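Local coordinates for cyclopropane mycolic acid synthase 3 (Mycobacterium tuberculosis, PDB 1L1E), which probably converts a double bond of alpha mycolic acid into a cyclopropane ring by transferring a methylene group from S-adenosyl-L-methionine, at residues Leu18-Phe23 and Pro29-Ser34; Arg234-Trp239 and Lys264-Cys269; Gly101-Met106 and Arg116-Glu121; Ala77-Ala82 and Val88-Leu93. All coordinates share one frame; numbering follows the deposited sequence.

Contact 1 of 4, residues Leu18-Phe23 and Pro29-Ser34; sequences LSDDFF and PTQTYS. With SAH (S-adenosyl-L-homocysteine), chain D.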
# COMPACT_ATOMS: atom_id res chain seq x y z
N LEU A 18 -11.17 -10.38 8.06
CA LEU A 18 -10.63 -11.67 7.65
C LEU A 18 -9.45 -12.08 8.53
O LEU A 18 -8.53 -11.30 8.76
CB LEU A 18 -10.21 -11.60 6.18
CG LEU A 18 -9.83 -12.92 5.51
CD1 LEU A 18 -10.88 -13.99 5.81
CD2 LEU A 18 -9.71 -12.69 4.01
N SER A 19 -9.51 -13.31 9.05
CA SER A 19 -8.47 -13.87 9.92
C SER A 19 -7.06 -13.75 9.35
O SER A 19 -6.84 -13.97 8.16
CB SER A 19 -8.79 -15.34 10.21
OG SER A 19 -7.68 -16.01 10.81
N ASP A 20 -6.09 -13.44 10.20
CA ASP A 20 -4.72 -13.29 9.74
C ASP A 20 -4.09 -14.59 9.28
O ASP A 20 -3.17 -14.59 8.48
CB ASP A 20 -3.83 -12.68 10.82
CG ASP A 20 -2.44 -12.35 10.32
OD1 ASP A 20 -2.33 -11.76 9.22
OD2 ASP A 20 -1.45 -12.68 11.01
N ASP A 21 -4.59 -15.70 9.80
CA ASP A 21 -4.05 -16.99 9.41
C ASP A 21 -4.44 -17.25 7.96
O ASP A 21 -3.86 -18.11 7.30
CB ASP A 21 -4.58 -18.08 10.33
CG ASP A 21 -3.47 -18.99 10.85
OD1 ASP A 21 -2.46 -18.46 11.37
OD2 ASP A 21 -3.62 -20.23 10.75
N PHE A 22 -5.41 -16.48 7.47
CA PHE A 22 -5.85 -16.61 6.09
C PHE A 22 -4.83 -15.88 5.23
O PHE A 22 -4.35 -16.41 4.22
CB PHE A 22 -7.22 -15.97 5.88
CG PHE A 22 -7.79 -16.19 4.51
CD1 PHE A 22 -8.36 -17.42 4.17
CD2 PHE A 22 -7.71 -15.20 3.54
CE1 PHE A 22 -8.84 -17.66 2.89
CE2 PHE A 22 -8.19 -15.42 2.25
CZ PHE A 22 -8.76 -16.66 1.93
N PHE A 23 -4.49 -14.65 5.62
CA PHE A 23 -3.51 -13.86 4.87
C PHE A 23 -2.15 -14.54 4.85
O PHE A 23 -1.46 -14.52 3.83
CB PHE A 23 -3.36 -12.47 5.47
CG PHE A 23 -4.54 -11.58 5.25
CD1 PHE A 23 -5.44 -11.32 6.29
CD2 PHE A 23 -4.78 -11.01 4.00
CE1 PHE A 23 -6.54 -10.51 6.09
CE2 PHE A 23 -5.88 -10.19 3.79
CZ PHE A 23 -6.76 -9.94 4.84
N PRO A 29 6.59 -13.90 4.21
CA PRO A 29 6.83 -13.88 5.66
C PRO A 29 6.68 -12.53 6.36
O PRO A 29 6.21 -12.47 7.49
CB PRO A 29 8.24 -14.45 5.78
CG PRO A 29 8.28 -15.44 4.66
CD PRO A 29 7.67 -14.63 3.52
N THR A 30 7.10 -11.46 5.70
CA THR A 30 7.00 -10.13 6.29
C THR A 30 5.55 -9.65 6.30
O THR A 30 5.23 -8.60 6.86
CB THR A 30 7.83 -9.10 5.50
OG1 THR A 30 7.19 -8.84 4.24
CG2 THR A 30 9.24 -9.62 5.26
N GLN A 31 4.67 -10.42 5.66
CA GLN A 31 3.26 -10.05 5.58
C GLN A 31 3.00 -8.69 4.91
O GLN A 31 2.13 -7.93 5.33
CB GLN A 31 2.60 -10.08 6.97
CG GLN A 31 2.40 -11.49 7.56
CD GLN A 31 1.19 -11.57 8.50
OE1 GLN A 31 0.03 -11.50 8.05
NE2 GLN A 31 1.45 -11.70 9.80
N THR A 32 3.77 -8.38 3.86
CA THR A 32 3.56 -7.12 3.14
C THR A 32 2.41 -7.35 2.19
O THR A 32 2.40 -8.33 1.46
CB THR A 32 4.82 -6.70 2.36
OG1 THR A 32 5.85 -6.39 3.28
CG2 THR A 32 4.55 -5.45 1.51
N TYR A 33 1.44 -6.44 2.21
CA TYR A 33 0.23 -6.56 1.40
C TYR A 33 0.08 -5.35 0.49
O TYR A 33 -0.76 -4.49 0.73
CB TYR A 33 -0.97 -6.67 2.35
CG TYR A 33 -2.30 -6.99 1.71
CD1 TYR A 33 -3.49 -6.53 2.29
CD2 TYR A 33 -2.38 -7.77 0.57
CE1 TYR A 33 -4.73 -6.85 1.74
CE2 TYR A 33 -3.61 -8.10 0.01
CZ TYR A 33 -4.78 -7.64 0.60
OH TYR A 33 -6.01 -7.95 0.04
N SER A 34 0.90 -5.32 -0.55
CA SER A 34 0.92 -4.24 -1.52
C SER A 34 1.91 -4.62 -2.63
O SER A 34 2.75 -5.49 -2.44
CB SER A 34 1.37 -2.94 -0.84
OG SER A 34 2.58 -3.11 -0.12
N SAH D . 1.15 -0.51 4.09
CA SAH D . 1.03 -1.93 4.42
CB SAH D . -0.45 -2.35 4.50
CG SAH D . -1.31 -2.09 3.26
SD SAH D . -3.02 -2.62 3.43
C SAH D . 1.75 -2.79 3.38
O SAH D . 2.33 -2.22 2.45
OXT SAH D . 1.70 -4.03 3.49
C5' SAH D . -3.83 -1.04 3.86
C4' SAH D . -3.47 -0.48 5.24
O4' SAH D . -3.93 0.90 5.41
C3' SAH D . -4.11 -1.25 6.39
O3' SAH D . -3.15 -1.29 7.47
C2' SAH D . -5.32 -0.42 6.75
O2' SAH D . -5.82 -0.73 8.05
C1' SAH D . -4.76 0.96 6.60
N9 SAH D . -5.78 2.02 6.46
C8 SAH D . -6.86 2.12 5.64
N7 SAH D . -7.58 3.19 5.74
C5 SAH D . -6.92 3.91 6.73
C6 SAH D . -7.15 5.18 7.35
N6 SAH D . -8.18 5.98 7.01
N1 SAH D . -6.28 5.59 8.33
C2 SAH D . -5.24 4.79 8.68
N3 SAH D . -4.92 3.58 8.17
C4 SAH D . -5.81 3.20 7.19
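The cofactor site of this S-adenosylmethionine-dependent methyltransferase is bordered by a short helix and a following loop, which meet through D20 with Q31 and F23 with Y33. The carboxylate and the amide arrive from opposite directions and lie nearly coplanar, their planes 23° apart, each oxygen of D20 beside one end of the amide. Q31 NE2 donates to the syn lone pair of D20 OD2 at 3.3 Å, tilted a little from the amide plane. On the other side D20 OD1 and Q31 OE1 stand 2.6 Å apart, where a proton on the acid is possible. D20 reaches across because its CG lies anti to the backbone N (chi1 -173°), and Q31 meets it with a chain extended beyond CG. Beside this polar pair, F23 CE2 comes within 4.1 Å of Y33 CE1, with the two rings inclined obliquely. Phenylalanine suits a buried place here, since W75 also packs on it. S19 caps the helix, its OG accepting from D21 N. Two bonds from this loop reach the carboxylate of S-adenosyl-L-homocysteine: Y33 N donates to OXT at 2.7 Å, nearly straight, and S34 OG, which is also hydrogen-bonded to K52 NZ, donates to ligand atom O at 2.7 Å.

Contact 2 of 4, residues Arg234-Trp239 and Lys264-Cys269; sequences RTLDMW and KYLTGC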
# COMPACT_ATOMS: atom_id res chain seq x y z
N ARG A 234 2.91 -9.30 -11.41
CA ARG A 234 3.64 -10.47 -10.93
C ARG A 234 3.42 -10.75 -9.44
O ARG A 234 3.50 -11.89 -8.98
CB ARG A 234 5.14 -10.33 -11.19
CG ARG A 234 5.80 -11.69 -11.36
CD ARG A 234 7.00 -11.88 -10.48
NE ARG A 234 8.21 -11.35 -11.08
CZ ARG A 234 9.35 -12.03 -11.14
NH1 ARG A 234 9.42 -13.25 -10.63
NH2 ARG A 234 10.42 -11.48 -11.70
N THR A 235 3.17 -9.69 -8.68
CA THR A 235 2.92 -9.82 -7.25
C THR A 235 1.60 -10.59 -7.13
O THR A 235 1.51 -11.58 -6.42
CB THR A 235 2.75 -8.44 -6.59
OG1 THR A 235 3.94 -7.67 -6.79
CG2 THR A 235 2.47 -8.59 -5.09
N LEU A 236 0.59 -10.11 -7.84
CA LEU A 236 -0.72 -10.74 -7.82
C LEU A 236 -0.64 -12.20 -8.28
O LEU A 236 -1.30 -13.06 -7.70
CB LEU A 236 -1.70 -9.95 -8.70
CG LEU A 236 -2.07 -8.55 -8.16
CD1 LEU A 236 -2.83 -7.77 -9.22
CD2 LEU A 236 -2.91 -8.68 -6.90
N ASP A 237 0.14 -12.48 -9.32
CA ASP A 237 0.28 -13.85 -9.79
C ASP A 237 0.83 -14.71 -8.66
O ASP A 237 0.32 -15.80 -8.37
CB ASP A 237 1.25 -13.95 -10.98
CG ASP A 237 0.63 -13.48 -12.29
OD1 ASP A 237 -0.61 -13.60 -12.44
OD2 ASP A 237 1.38 -13.02 -13.17
N MET A 238 1.87 -14.22 -8.00
CA MET A 238 2.47 -14.97 -6.92
C MET A 238 1.55 -15.17 -5.72
O MET A 238 1.57 -16.23 -5.10
CB MET A 238 3.81 -14.34 -6.51
CG MET A 238 4.88 -14.49 -7.60
SD MET A 238 6.48 -13.78 -7.18
CE MET A 238 7.22 -15.11 -6.30
N TRP A 239 0.75 -14.16 -5.38
CA TRP A 239 -0.18 -14.34 -4.26
C TRP A 239 -1.20 -15.40 -4.62
O TRP A 239 -1.59 -16.21 -3.77
CB TRP A 239 -0.92 -13.04 -3.92
CG TRP A 239 -0.10 -12.02 -3.17
CD1 TRP A 239 0.98 -12.25 -2.36
CD2 TRP A 239 -0.34 -10.61 -3.11
NE1 TRP A 239 1.43 -11.07 -1.82
CE2 TRP A 239 0.63 -10.05 -2.26
CE3 TRP A 239 -1.30 -9.76 -3.71
CZ2 TRP A 239 0.68 -8.68 -1.98
CZ3 TRP A 239 -1.24 -8.40 -3.43
CH2 TRP A 239 -0.26 -7.87 -2.58
N LYS A 264 -10.40 -14.97 -7.44
CA LYS A 264 -11.01 -14.17 -8.51
C LYS A 264 -10.41 -12.77 -8.53
O LYS A 264 -10.23 -12.17 -9.58
CB LYS A 264 -12.53 -14.07 -8.29
CG LYS A 264 -13.26 -13.03 -9.14
CD LYS A 264 -14.75 -13.04 -8.82
CE LYS A 264 -15.48 -11.80 -9.35
NZ LYS A 264 -15.55 -11.73 -10.84
N TYR A 265 -10.12 -12.27 -7.34
CA TYR A 265 -9.54 -10.94 -7.19
C TYR A 265 -8.10 -10.93 -7.69
O TYR A 265 -7.73 -10.10 -8.52
CB TYR A 265 -9.63 -10.53 -5.72
CG TYR A 265 -8.56 -9.59 -5.21
CD1 TYR A 265 -8.36 -8.34 -5.78
CD2 TYR A 265 -7.79 -9.94 -4.10
CE1 TYR A 265 -7.42 -7.45 -5.26
CE2 TYR A 265 -6.85 -9.06 -3.57
CZ TYR A 265 -6.67 -7.82 -4.14
OH TYR A 265 -5.75 -6.96 -3.60
N LEU A 266 -7.31 -11.88 -7.21
CA LEU A 266 -5.90 -11.94 -7.58
C LEU A 266 -5.67 -12.22 -9.06
O LEU A 266 -4.90 -11.50 -9.71
CB LEU A 266 -5.19 -12.99 -6.72
CG LEU A 266 -5.34 -12.81 -5.20
CD1 LEU A 266 -4.74 -14.01 -4.52
CD2 LEU A 266 -4.67 -11.52 -4.72
N THR A 267 -6.32 -13.25 -9.59
CA THR A 267 -6.13 -13.60 -10.99
C THR A 267 -6.69 -12.52 -11.91
O THR A 267 -6.09 -12.19 -12.93
CB THR A 267 -6.79 -14.95 -11.33
OG1 THR A 267 -6.22 -15.97 -10.51
CG2 THR A 267 -6.55 -15.31 -12.80
N GLY A 268 -7.84 -11.97 -11.55
CA GLY A 268 -8.45 -10.93 -12.37
C GLY A 268 -7.67 -9.63 -12.41
O GLY A 268 -7.54 -9.02 -13.47
N CYS A 269 -7.16 -9.19 -11.27
CA CYS A 269 -6.39 -7.95 -11.24
C CYS A 269 -5.03 -8.13 -11.91
O CYS A 269 -4.48 -7.19 -12.48
CB CYS A 269 -6.21 -7.45 -9.81
SG CYS A 269 -7.69 -6.69 -9.07
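Helices 234-239 and 264-269 run roughly antiparallel, with 147° between their directions and an axis separation of 8.3 Å, and their backbones come nearest where L236 CA lies 5.3 Å from L266 CA. The leucines at this point carry the contact. L236 CB sits 3.7 Å from L266 O, and farther out the CD2 methyls of L236 and L266 meet at 4.0 Å. The other branch of L236, CD1, presses against C269 CB at 3.4 Å, closer than carbons usually pack. L266 also reaches W239: its CD2 lies 3.9 Å from W239 CE3, and its CD1 rests near the tryptophan's backbone. T235 CG2, from the same helix, lies over one face of the indole, toward the rim, while F26 meets the ring edge-to-face. Branched leucines suit the seam: L236 sends CD1 to C269 and CD2 to L266, whereas both methyls of L266 lie against W239. C269 also packs on F191 and I195 of helix 189-199. The chemistry between the segments is apolar throughout, with no hydrogen bond across, so C269, the probable active-site residue, meets helix 234-239 through apolar packing only.

Contact 3 of 4, residues Gly101-Met106 and Arg116-Glu121; sequences GHVQKM and RRVLLE
The flat group at this contact is the amide of Q104, which comes in at an angle to V118 so that its end lies beside the CG1 methyl; no aromatic ring takes part between the segments. Q104 is bent at chi2 (65°), which brings the amide back toward the strand although its CB leaves the helix at a slant. Its aliphatic base helps too, with Q104 CB 3.9 Å from V118 CG1. The second half of the contact is purely hydrocarbon: V103 CG1 meets V118 CB at 3.8 Å, and V103 CB lies 3.9 Å from V118 CG2. V118 thus straddles the helix surface, CG1 toward Q104 and CG2 toward V103. A beta-branched valine suits the strand and gives a compact, two-pronged apolar surface, whereas glutamine fits the partly exposed margin, where its chain can pack. The pair joins helix 97-109 to strand 116-120, the outermost strand at this end of the sheet, as the closing half of a beta-alpha-beta unit that starts at strand 89-94. V103 also packs on M79 of helix 77-86, V118 on F107, and L119 points to the other side of the sheet, against V91 and L93.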
# COMPACT_ATOMS: atom_id res chain seq x y z
N GLY A 101 -2.24 -5.06 17.20
CA GLY A 101 -1.72 -5.96 18.21
C GLY A 101 -0.45 -6.64 17.71
O GLY A 101 0.53 -6.72 18.45
N HIS A 102 -0.47 -7.14 16.47
CA HIS A 102 0.70 -7.80 15.91
C HIS A 102 1.91 -6.87 15.88
O HIS A 102 3.01 -7.26 16.27
CB HIS A 102 0.41 -8.31 14.50
CG HIS A 102 1.58 -8.99 13.85
ND1 HIS A 102 2.64 -8.29 13.31
CD2 HIS A 102 1.86 -10.30 13.68
CE1 HIS A 102 3.52 -9.15 12.82
NE2 HIS A 102 3.08 -10.37 13.04
N VAL A 103 1.71 -5.63 15.43
CA VAL A 103 2.83 -4.69 15.37
C VAL A 103 3.37 -4.30 16.76
O VAL A 103 4.56 -4.09 16.92
CB VAL A 103 2.46 -3.39 14.61
CG1 VAL A 103 3.60 -2.38 14.72
CG2 VAL A 103 2.18 -3.71 13.13
N GLN A 104 2.49 -4.20 17.76
CA GLN A 104 2.94 -3.83 19.10
C GLN A 104 3.76 -4.98 19.67
O GLN A 104 4.81 -4.75 20.28
CB GLN A 104 1.74 -3.51 20.00
CG GLN A 104 2.10 -3.07 21.43
CD GLN A 104 2.86 -1.74 21.48
OE1 GLN A 104 4.06 -1.71 21.76
NE2 GLN A 104 2.15 -0.65 21.20
N LYS A 105 3.30 -6.21 19.48
CA LYS A 105 4.04 -7.36 19.97
C LYS A 105 5.42 -7.34 19.30
O LYS A 105 6.45 -7.56 19.95
CB LYS A 105 3.31 -8.66 19.61
CG LYS A 105 4.06 -9.92 20.01
CD LYS A 105 3.17 -11.16 19.86
CE LYS A 105 3.86 -12.40 20.41
NZ LYS A 105 2.96 -13.60 20.39
N MET A 106 5.43 -7.07 18.00
CA MET A 106 6.66 -7.01 17.23
C MET A 106 7.57 -5.98 17.90
O MET A 106 8.72 -6.28 18.24
CB MET A 106 6.37 -6.57 15.79
CG MET A 106 7.53 -6.76 14.82
SD MET A 106 7.34 -5.84 13.28
CE MET A 106 7.66 -7.10 12.05
N ARG A 116 9.22 3.50 19.19
CA ARG A 116 8.34 2.82 18.26
C ARG A 116 6.92 2.80 18.78
O ARG A 116 6.65 2.30 19.88
CB ARG A 116 8.85 1.40 18.00
CG ARG A 116 9.36 0.64 19.23
CD ARG A 116 10.27 -0.52 18.82
NE ARG A 116 10.70 -1.37 19.94
CZ ARG A 116 11.49 -0.97 20.93
NH1 ARG A 116 11.96 0.26 20.97
NH2 ARG A 116 11.80 -1.83 21.90
N ARG A 117 6.00 3.35 17.99
CA ARG A 117 4.60 3.42 18.38
C ARG A 117 3.64 3.00 17.27
O ARG A 117 3.86 3.32 16.10
CB ARG A 117 4.23 4.83 18.82
CG ARG A 117 4.36 5.13 20.30
CD ARG A 117 3.45 6.32 20.64
NE ARG A 117 3.73 7.44 19.75
CZ ARG A 117 2.87 8.41 19.44
NH1 ARG A 117 1.64 8.41 19.94
NH2 ARG A 117 3.24 9.37 18.61
N VAL A 118 2.59 2.30 17.66
CA VAL A 118 1.56 1.86 16.72
C VAL A 118 0.24 2.31 17.33
O VAL A 118 0.03 2.17 18.53
CB VAL A 118 1.57 0.33 16.52
CG1 VAL A 118 1.19 -0.38 17.80
CG2 VAL A 118 0.61 -0.05 15.40
N LEU A 119 -0.64 2.87 16.50
CA LEU A 119 -1.92 3.36 17.00
C LEU A 119 -3.10 2.89 16.16
O LEU A 119 -3.08 2.97 14.93
CB LEU A 119 -1.90 4.90 17.04
CG LEU A 119 -0.74 5.61 17.75
CD1 LEU A 119 -0.64 7.04 17.24
CD2 LEU A 119 -0.95 5.58 19.26
N LEU A 120 -4.12 2.38 16.83
CA LEU A 120 -5.32 1.92 16.16
C LEU A 120 -6.23 3.13 15.94
O LEU A 120 -7.14 3.39 16.74
CB LEU A 120 -6.05 0.89 17.03
CG LEU A 120 -7.34 0.36 16.43
CD1 LEU A 120 -7.02 -0.57 15.26
CD2 LEU A 120 -8.14 -0.37 17.49
N GLU A 121 -5.97 3.88 14.87
CA GLU A 121 -6.77 5.07 14.57
C GLU A 121 -6.46 5.53 13.15
O GLU A 121 -5.39 5.23 12.61
CB GLU A 121 -6.43 6.20 15.55
CG GLU A 121 -5.10 6.89 15.25
CD GLU A 121 -4.70 7.90 16.29
OE1 GLU A 121 -3.78 8.70 16.02
OE2 GLU A 121 -5.30 7.91 17.39

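Contact 4 of 4, residues Ala77-Ala82 and Val88-Leu93; sequences ATMRRA and VNVVGL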
# COMPACT_ATOMS: atom_id res chain seq x y z
N ALA A 77 6.16 -4.49 8.57
CA ALA A 77 7.46 -4.69 7.90
C ALA A 77 8.21 -3.40 7.52
O ALA A 77 9.44 -3.35 7.60
CB ALA A 77 7.29 -5.58 6.65
N THR A 78 7.46 -2.38 7.10
CA THR A 78 8.08 -1.12 6.68
C THR A 78 8.72 -0.41 7.87
O THR A 78 9.86 0.06 7.79
CB THR A 78 7.05 -0.18 6.01
OG1 THR A 78 6.44 -0.83 4.88
CG2 THR A 78 7.72 1.10 5.53
N MET A 79 7.99 -0.32 8.97
CA MET A 79 8.54 0.34 10.14
C MET A 79 9.70 -0.46 10.71
O MET A 79 10.68 0.11 11.16
CB MET A 79 7.46 0.54 11.20
CG MET A 79 6.37 1.53 10.79
SD MET A 79 5.26 1.95 12.16
CE MET A 79 4.25 0.52 12.19
N ARG A 80 9.61 -1.79 10.68
CA ARG A 80 10.72 -2.58 11.20
C ARG A 80 11.96 -2.30 10.37
O ARG A 80 13.05 -2.12 10.91
CB ARG A 80 10.42 -4.08 11.16
CG ARG A 80 11.50 -4.87 11.89
CD ARG A 80 11.61 -6.31 11.46
NE ARG A 80 12.69 -6.94 12.21
CZ ARG A 80 12.58 -7.36 13.46
NH1 ARG A 80 11.43 -7.24 14.10
NH2 ARG A 80 13.63 -7.88 14.09
N ARG A 81 11.81 -2.28 9.05
CA ARG A 81 12.93 -2.00 8.17
C ARG A 81 13.49 -0.60 8.46
O ARG A 81 14.70 -0.42 8.58
CB ARG A 81 12.49 -2.09 6.70
CG ARG A 81 13.64 -1.91 5.69
CD ARG A 81 14.60 -3.10 5.71
NE ARG A 81 15.46 -3.10 4.53
CZ ARG A 81 16.33 -4.06 4.22
NH1 ARG A 81 16.49 -5.12 5.00
NH2 ARG A 81 17.05 -3.95 3.11
N ALA A 82 12.60 0.39 8.56
CA ALA A 82 13.04 1.77 8.84
C ALA A 82 13.93 1.84 10.08
O ALA A 82 14.93 2.56 10.10
CB ALA A 82 11.82 2.68 9.02
N VAL A 88 15.75 4.97 12.33
CA VAL A 88 14.86 6.08 12.66
C VAL A 88 13.80 5.65 13.65
O VAL A 88 13.60 4.46 13.87
CB VAL A 88 14.15 6.63 11.39
CG1 VAL A 88 15.16 7.12 10.40
CG2 VAL A 88 13.26 5.53 10.76
N ASN A 89 13.15 6.63 14.27
CA ASN A 89 12.07 6.38 15.22
C ASN A 89 10.83 6.26 14.33
O ASN A 89 10.79 6.87 13.25
CB ASN A 89 11.90 7.58 16.16
CG ASN A 89 13.19 7.93 16.90
OD1 ASN A 89 13.63 7.20 17.79
ND2 ASN A 89 13.80 9.05 16.52
N VAL A 90 9.83 5.50 14.76
CA VAL A 90 8.63 5.34 13.94
C VAL A 90 7.31 5.41 14.70
O VAL A 90 7.25 5.34 15.93
CB VAL A 90 8.66 3.98 13.16
CG1 VAL A 90 9.91 3.89 12.30
CG2 VAL A 90 8.64 2.81 14.13
N VAL A 91 6.23 5.56 13.93
CA VAL A 91 4.87 5.62 14.45
C VAL A 91 4.01 5.14 13.29
O VAL A 91 4.18 5.59 12.16
CB VAL A 91 4.43 7.05 14.83
CG1 VAL A 91 2.99 7.04 15.33
CG2 VAL A 91 5.33 7.61 15.92
N GLY A 92 3.11 4.21 13.56
CA GLY A 92 2.26 3.71 12.50
C GLY A 92 0.79 3.72 12.86
O GLY A 92 0.41 3.42 14.00
N LEU A 93 -0.04 4.07 11.89
CA LEU A 93 -1.48 4.09 12.10
C LEU A 93 -2.08 2.99 11.26
O LEU A 93 -1.63 2.74 10.14
CB LEU A 93 -2.08 5.43 11.67
CG LEU A 93 -1.27 6.64 12.10
CD1 LEU A 93 -1.91 7.91 11.55
CD2 LEU A 93 -1.18 6.66 13.61
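M79 is gripped tightly against the strand, whereas of the next two residues along the helix, both partly exposed, R80 points away and R81 takes no part. The methionine chain runs out extended to its sulfur and then bends (chi3 -78°), which lays SD 3.4 Å from G92 N and CE 3.8 Å from G92 CA. Having no side chain, glycine lets the thioether rest directly on the backbone. M79 CB meanwhile touches V90 CG2 at 3.9 Å, and A82 CB lies 4.0 Å from V90 CG1. This is the return half of a beta-alpha-beta crossover in the Rossmann-like methyltransferase fold: the axes of segments 77-82 and 89-93 run antiparallel at 171°, 8.4 Å apart at closest, and the chain enters the sheet beside strand 67-71. Small alanine suits the close end of the contact, where A82 CB meets V88 CG2 at 3.6 Å. There a weak hydrogen bond, V88 N to A82 O at 3.4 Å, ties the residue just before the strand to the helix. On the outer side the packing gives way to charged chains: R80 pairs with E84, and R81 spans to D54 of helix 45-58. N89 likewise turns from the helix, its amide oxygen accepting from the backbone N of S115.

Contacts 3 and 4, with centres 10 Å apart, share one sheet: G92 N lies 2.8 Å from R117 O, and G92 O lies 2.8 Å from L119 N, in probable hydrogen bonds between the neighbouring strands. Contact 1 links this Rossmann-like half to the helical part of the protein. On one side T30 O approaches A77 CB of contact 4 at 3.7 Å; on the other S34 N lies 3.5 Å from W239 CH2 of contact 2. S-adenosyl-L-homocysteine is held directly by contact 1; E121 of contact 3 and L93 of contact 4 also belong to its pocket, while the W239 side chain of contact 2 is about 7 Å from it. Contacts 2 and 4 lie about 27 Å apart between centres, on opposite sides of the chain's centre.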